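Local coordinates for protein methylmalonyl-CoA carboxyltransferase 12S subunit (Propionibacterium freudenreichii, PDB 1ON3) that transfers the carboxyl group of methylmalonyl-CoA to the biotin of the 1.3S subunit, giving propanoyl-CoA, as the hexameric core of transcarboxylase, at residues E[253-266]-E[318-330]. Residues are numbered along the deposited sequence; the frame is centred on the assembly and turned at random.
Sequences SFLPQNNTEEASFV and TAFARVNGRSVGI
Phe254 and Arg322 stack where the loop leaving helix 241-253 of the first half of this duplicated fold meets a beta hairpin of the second half's mixed sheet, strands 316-323 and 326-333 joined by a type I' turn beside strand 305-308, tying the halves together. The Arg322 guanidinium lies flat on the Phe254 ring, a cation-pi pair with CZ 4.0 Å from the ring centroid and planes 12° apart; Val266 CB lies over the guanidinium's other face, offset toward the rim. On the opposite face of Phe254, Phe320 CB sits above the ring centre, a CH-pi contact, so strand residues two apart hold the ring from both sides. Arg322 runs extended from CG to NE, which carries its NH2 to Ser253 OG (3.1 Å), in the guanidinium plane, and more weakly to Ser253 O. Ser253 OG is also bonded to Lys250 O of the preceding helix, and water 1 links it to Arg322 NH1. Ser327 OG donates to Phe254 O at 2.8 Å, tilted 28° from the carbonyl plane, while water 4 joins this hydroxyl to Arg322 NE and Ser264 O. Farther along the loop, Arg326 bends at chi3 (-55°) to place NH1 2.9 Å from Glu262 OE1, a salt bridge on the syn side but tilted out of the carboxylate plane, with Phe265 CZ over one guanidinium face. Asp301 receives the turn's Asn324 and Gly325 amides; Gly325 O accepts from Val266 N at 3.1 Å.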
loop_
_atom_site.group_PDB
_atom_site.type_symbol
_atom_site.label_atom_id
_atom_site.label_comp_id
_atom_site.label_asym_id
_atom_site.label_seq_id
_atom_site.Cartn_x
_atom_site.Cartn_y
_atom_site.Cartn_z
ATOM N N SER E 253 -27.864 -3.476 17.357
ATOM C CA SER E 253 -28.178 -4.620 16.495
ATOM C C SER E 253 -28.090 -4.328 14.999
ATOM O O SER E 253 -27.923 -5.254 14.208
ATOM C CB SER E 253 -29.570 -5.192 16.828
ATOM O OG SER E 253 -30.630 -4.377 16.344
ATOM N N PHE E 254 -28.199 -3.055 14.603
ATOM C CA PHE E 254 -28.109 -2.686 13.187
ATOM C C PHE E 254 -26.672 -2.401 12.765
ATOM O O PHE E 254 -26.377 -2.260 11.570
ATOM C CB PHE E 254 -28.921 -1.409 12.883
ATOM C CG PHE E 254 -30.413 -1.587 12.967
ATOM C CD1 PHE E 254 -31.106 -1.233 14.126
ATOM C CD2 PHE E 254 -31.121 -2.117 11.891
ATOM C CE1 PHE E 254 -32.487 -1.409 14.217
ATOM C CE2 PHE E 254 -32.493 -2.296 11.959
ATOM C CZ PHE E 254 -33.187 -1.940 13.137
ATOM N N LEU E 255 -25.773 -2.329 13.740
ATOM C CA LEU E 255 -24.391 -1.965 13.455
ATOM C C LEU E 255 -23.331 -3.049 13.468
ATOM O O LEU E 255 -23.414 -4.025 14.208
ATOM C CB LEU E 255 -23.935 -0.864 14.436
ATOM C CG LEU E 255 -24.959 0.240 14.743
ATOM C CD1 LEU E 255 -24.409 1.205 15.816
ATOM C CD2 LEU E 255 -25.277 0.993 13.457
ATOM N N PRO E 256 -22.304 -2.873 12.638
ATOM C CA PRO E 256 -21.201 -3.834 12.575
ATOM C C PRO E 256 -20.322 -3.569 13.808
ATOM O O PRO E 256 -20.517 -2.568 14.511
ATOM C CB PRO E 256 -20.491 -3.441 11.292
ATOM C CG PRO E 256 -20.686 -1.927 11.271
ATOM C CD PRO E 256 -22.132 -1.797 11.642
ATOM N N GLN E 257 -19.381 -4.468 14.083
ATOM C CA GLN E 257 -18.467 -4.293 15.202
ATOM C C GLN E 257 -17.521 -3.123 14.955
ATOM O O GLN E 257 -17.180 -2.378 15.882
ATOM C CB GLN E 257 -17.628 -5.549 15.392
ATOM C CG GLN E 257 -18.378 -6.712 15.987
ATOM C CD GLN E 257 -18.817 -6.423 17.408
ATOM O OE1 GLN E 257 -19.921 -5.934 17.642
ATOM N NE2 GLN E 257 -17.938 -6.708 18.367
ATOM N N ASN E 258 -17.087 -2.977 13.704
ATOM C CA ASN E 258 -16.151 -1.925 13.316
ATOM C C ASN E 258 -16.273 -1.647 11.819
ATOM O O ASN E 258 -17.074 -2.285 11.131
ATOM C CB ASN E 258 -14.719 -2.347 13.668
ATOM C CG ASN E 258 -14.332 -3.659 13.032
ATOM O OD1 ASN E 258 -14.171 -3.739 11.826
ATOM N ND2 ASN E 258 -14.188 -4.705 13.850
ATOM N N ASN E 259 -15.481 -0.711 11.310
ATOM C CA ASN E 259 -15.596 -0.340 9.904
ATOM C C ASN E 259 -15.067 -1.321 8.853
ATOM O O ASN E 259 -15.123 -1.021 7.662
ATOM C CB ASN E 259 -14.988 1.053 9.665
ATOM C CG ASN E 259 -13.474 1.075 9.796
ATOM O OD1 ASN E 259 -12.845 0.047 9.990
ATOM N ND2 ASN E 259 -12.884 2.261 9.678
ATOM N N THR E 260 -14.551 -2.478 9.274
ATOM C CA THR E 260 -14.038 -3.449 8.310
ATOM C C THR E 260 -15.105 -4.505 7.998
ATOM O O THR E 260 -14.884 -5.382 7.157
ATOM C CB THR E 260 -12.778 -4.203 8.834
ATOM O OG1 THR E 260 -13.139 -5.005 9.964
ATOM C CG2 THR E 260 -11.690 -3.228 9.252
ATOM N N GLU E 261 -16.260 -4.408 8.654
ATOM C CA GLU E 261 -17.348 -5.381 8.467
ATOM C C GLU E 261 -18.714 -4.743 8.160
ATOM O O GLU E 261 -18.935 -3.557 8.402
ATOM C CB GLU E 261 -17.504 -6.219 9.746
ATOM C CG GLU E 261 -16.250 -6.969 10.180
ATOM C CD GLU E 261 -16.216 -7.248 11.679
ATOM O OE1 GLU E 261 -17.295 -7.339 12.309
ATOM O OE2 GLU E 261 -15.101 -7.389 12.226
ATOM N N GLU E 262 -19.629 -5.544 7.628
ATOM C CA GLU E 262 -20.985 -5.072 7.382
ATOM C C GLU E 262 -21.719 -5.732 8.537
ATOM O O GLU E 262 -21.289 -6.791 9.010
ATOM C CB GLU E 262 -21.525 -5.582 6.045
ATOM C CG GLU E 262 -22.916 -5.058 5.729
ATOM C CD GLU E 262 -23.368 -5.393 4.318
ATOM O OE1 GLU E 262 -24.488 -4.970 3.942
ATOM O OE2 GLU E 262 -22.602 -6.073 3.593
ATOM N N ALA E 263 -22.802 -5.128 9.011
ATOM C CA ALA E 263 -23.519 -5.708 10.144
ATOM C C ALA E 263 -24.019 -7.118 9.836
ATOM O O ALA E 263 -24.381 -7.430 8.697
ATOM C CB ALA E 263 -24.693 -4.821 10.531
ATOM N N SER E 264 -24.030 -7.974 10.851
ATOM C CA SER E 264 -24.526 -9.333 10.670
ATOM C C SER E 264 -26.041 -9.262 10.425
ATOM O O SER E 264 -26.741 -8.421 11.007
ATOM C CB SER E 264 -24.221 -10.170 11.917
ATOM O OG SER E 264 -22.826 -10.189 12.157
ATOM N N PHE E 265 -26.545 -10.122 9.545
ATOM C CA PHE E 265 -27.970 -10.143 9.244
ATOM C C PHE E 265 -28.727 -10.618 10.473
ATOM O O PHE E 265 -28.221 -11.435 11.246
ATOM C CB PHE E 265 -28.266 -11.097 8.080
ATOM C CG PHE E 265 -27.750 -10.630 6.744
ATOM C CD1 PHE E 265 -26.921 -9.512 6.633
ATOM C CD2 PHE E 265 -28.081 -11.329 5.589
ATOM C CE1 PHE E 265 -26.437 -9.110 5.395
ATOM C CE2 PHE E 265 -27.596 -10.927 4.343
ATOM C CZ PHE E 265 -26.775 -9.820 4.250
ATOM N N VAL E 266 -29.946 -10.120 10.636
ATOM C CA VAL E 266 -30.794 -10.486 11.771
ATOM C C VAL E 266 -32.213 -10.839 11.296
ATOM O O VAL E 266 -32.794 -10.113 10.486
ATOM C CB VAL E 266 -30.871 -9.307 12.788
ATOM C CG1 VAL E 266 -31.872 -9.614 13.899
ATOM C CG2 VAL E 266 -29.493 -9.057 13.383
ATOM N N THR E 318 -35.377 9.606 9.041
ATOM C CA THR E 318 -34.122 8.849 8.922
ATOM C C THR E 318 -34.354 7.670 9.859
ATOM O O THR E 318 -34.675 7.862 11.040
ATOM C CB THR E 318 -32.874 9.641 9.402
ATOM O OG1 THR E 318 -33.129 10.230 10.691
ATOM C CG2 THR E 318 -32.498 10.717 8.381
ATOM N N ALA E 319 -34.212 6.454 9.341
ATOM C CA ALA E 319 -34.450 5.279 10.166
ATOM C C ALA E 319 -33.639 4.061 9.751
ATOM O O ALA E 319 -33.348 3.863 8.576
ATOM C CB ALA E 319 -35.944 4.922 10.133
ATOM N N PHE E 320 -33.278 3.246 10.730
ATOM C CA PHE E 320 -32.564 2.013 10.443
ATOM C C PHE E 320 -33.630 0.930 10.254
ATOM O O PHE E 320 -34.648 0.913 10.955
ATOM C CB PHE E 320 -31.663 1.609 11.611
ATOM C CG PHE E 320 -30.391 2.393 11.706
ATOM C CD1 PHE E 320 -30.098 3.136 12.845
ATOM C CD2 PHE E 320 -29.460 2.361 10.673
ATOM C CE1 PHE E 320 -28.881 3.835 12.953
ATOM C CE2 PHE E 320 -28.253 3.051 10.768
ATOM C CZ PHE E 320 -27.959 3.787 11.906
ATOM N N ALA E 321 -33.392 0.023 9.316
ATOM C CA ALA E 321 -34.321 -1.065 9.076
ATOM C C ALA E 321 -33.546 -2.179 8.429
ATOM O O ALA E 321 -32.319 -2.115 8.315
ATOM C CB ALA E 321 -35.436 -0.613 8.157
ATOM N N ARG E 322 -34.261 -3.205 7.990
ATOM C CA ARG E 322 -33.605 -4.311 7.332
ATOM C C ARG E 322 -34.381 -4.789 6.120
ATOM O O ARG E 322 -35.619 -4.721 6.080
ATOM C CB ARG E 322 -33.414 -5.473 8.307
ATOM C CG ARG E 322 -32.303 -5.246 9.336
ATOM C CD ARG E 322 -32.180 -6.425 10.274
ATOM N NE ARG E 322 -31.255 -6.141 11.367
ATOM C CZ ARG E 322 -31.615 -5.755 12.586
ATOM N NH1 ARG E 322 -32.895 -5.600 12.895
ATOM N NH2 ARG E 322 -30.681 -5.523 13.498
ATOM N N VAL E 323 -33.641 -5.230 5.113
ATOM C CA VAL E 323 -34.258 -5.791 3.924
ATOM C C VAL E 323 -33.561 -7.131 3.753
ATOM O O VAL E 323 -32.346 -7.186 3.582
ATOM C CB VAL E 323 -34.047 -4.908 2.673
ATOM C CG1 VAL E 323 -34.675 -5.598 1.453
ATOM C CG2 VAL E 323 -34.715 -3.537 2.885
ATOM N N ASN E 324 -34.332 -8.211 3.826
ATOM C CA ASN E 324 -33.771 -9.557 3.716
ATOM C C ASN E 324 -32.690 -9.746 4.785
ATOM O O ASN E 324 -31.653 -10.367 4.540
ATOM C CB ASN E 324 -33.178 -9.781 2.326
ATOM C CG ASN E 324 -34.230 -9.713 1.213
ATOM O OD1 ASN E 324 -33.900 -9.405 0.072
ATOM N ND2 ASN E 324 -35.482 -10.016 1.541
ATOM N N GLY E 325 -32.942 -9.195 5.970
ATOM C CA GLY E 325 -32.004 -9.317 7.081
ATOM C C GLY E 325 -30.819 -8.371 7.102
ATOM O O GLY E 325 -30.097 -8.308 8.098
ATOM N N ARG E 326 -30.615 -7.624 6.020
ATOM C CA ARG E 326 -29.484 -6.701 5.924
ATOM C C ARG E 326 -29.826 -5.312 6.466
ATOM O O ARG E 326 -30.865 -4.740 6.104
ATOM C CB ARG E 326 -29.051 -6.576 4.448
ATOM C CG ARG E 326 -27.867 -5.676 4.156
ATOM C CD ARG E 326 -27.864 -5.276 2.676
ATOM N NE ARG E 326 -27.887 -6.439 1.776
ATOM C CZ ARG E 326 -26.837 -7.231 1.568
ATOM N NH1 ARG E 326 -25.691 -6.976 2.181
ATOM N NH2 ARG E 326 -26.940 -8.295 0.783
ATOM N N SER E 327 -28.958 -4.777 7.331
ATOM C CA SER E 327 -29.156 -3.436 7.874
ATOM C C SER E 327 -29.097 -2.419 6.742
ATOM O O SER E 327 -28.211 -2.492 5.886
ATOM C CB SER E 327 -28.063 -3.045 8.887
ATOM O OG SER E 327 -28.130 -3.793 10.090
ATOM N N VAL E 328 -30.053 -1.489 6.737
ATOM C CA VAL E 328 -30.079 -0.402 5.757
ATOM C C VAL E 328 -30.505 0.876 6.479
ATOM O O VAL E 328 -31.151 0.827 7.537
ATOM C CB VAL E 328 -31.099 -0.631 4.580
ATOM C CG1 VAL E 328 -30.723 -1.876 3.792
ATOM C CG2 VAL E 328 -32.525 -0.716 5.114
ATOM N N GLY E 329 -30.129 2.013 5.910
ATOM C CA GLY E 329 -30.520 3.296 6.462
ATOM C C GLY E 329 -31.486 3.919 5.462
ATOM O O GLY E 329 -31.169 4.039 4.277
ATOM N N ILE E 330 -32.661 4.325 5.929
ATOM C CA ILE E 330 -33.666 4.911 5.045
ATOM C C ILE E 330 -33.779 6.409 5.287
ATOM O O ILE E 330 -33.849 6.840 6.430
ATOM C CB ILE E 330 -35.051 4.249 5.265
ATOM C CG1 ILE E 330 -34.963 2.763 4.892
ATOM C CG2 ILE E 330 -36.123 4.965 4.443
ATOM C CD1 ILE E 330 -36.208 1.982 5.135
HETATM O O HOH W 1 -33.218 -5.351 15.779
HETATM O O HOH W 2 -25.712 -3.550 6.021
HETATM O O HOH W 3 -26.335 -5.985 7.381
HETATM O O HOH W 4 -28.466 -6.215 10.818
#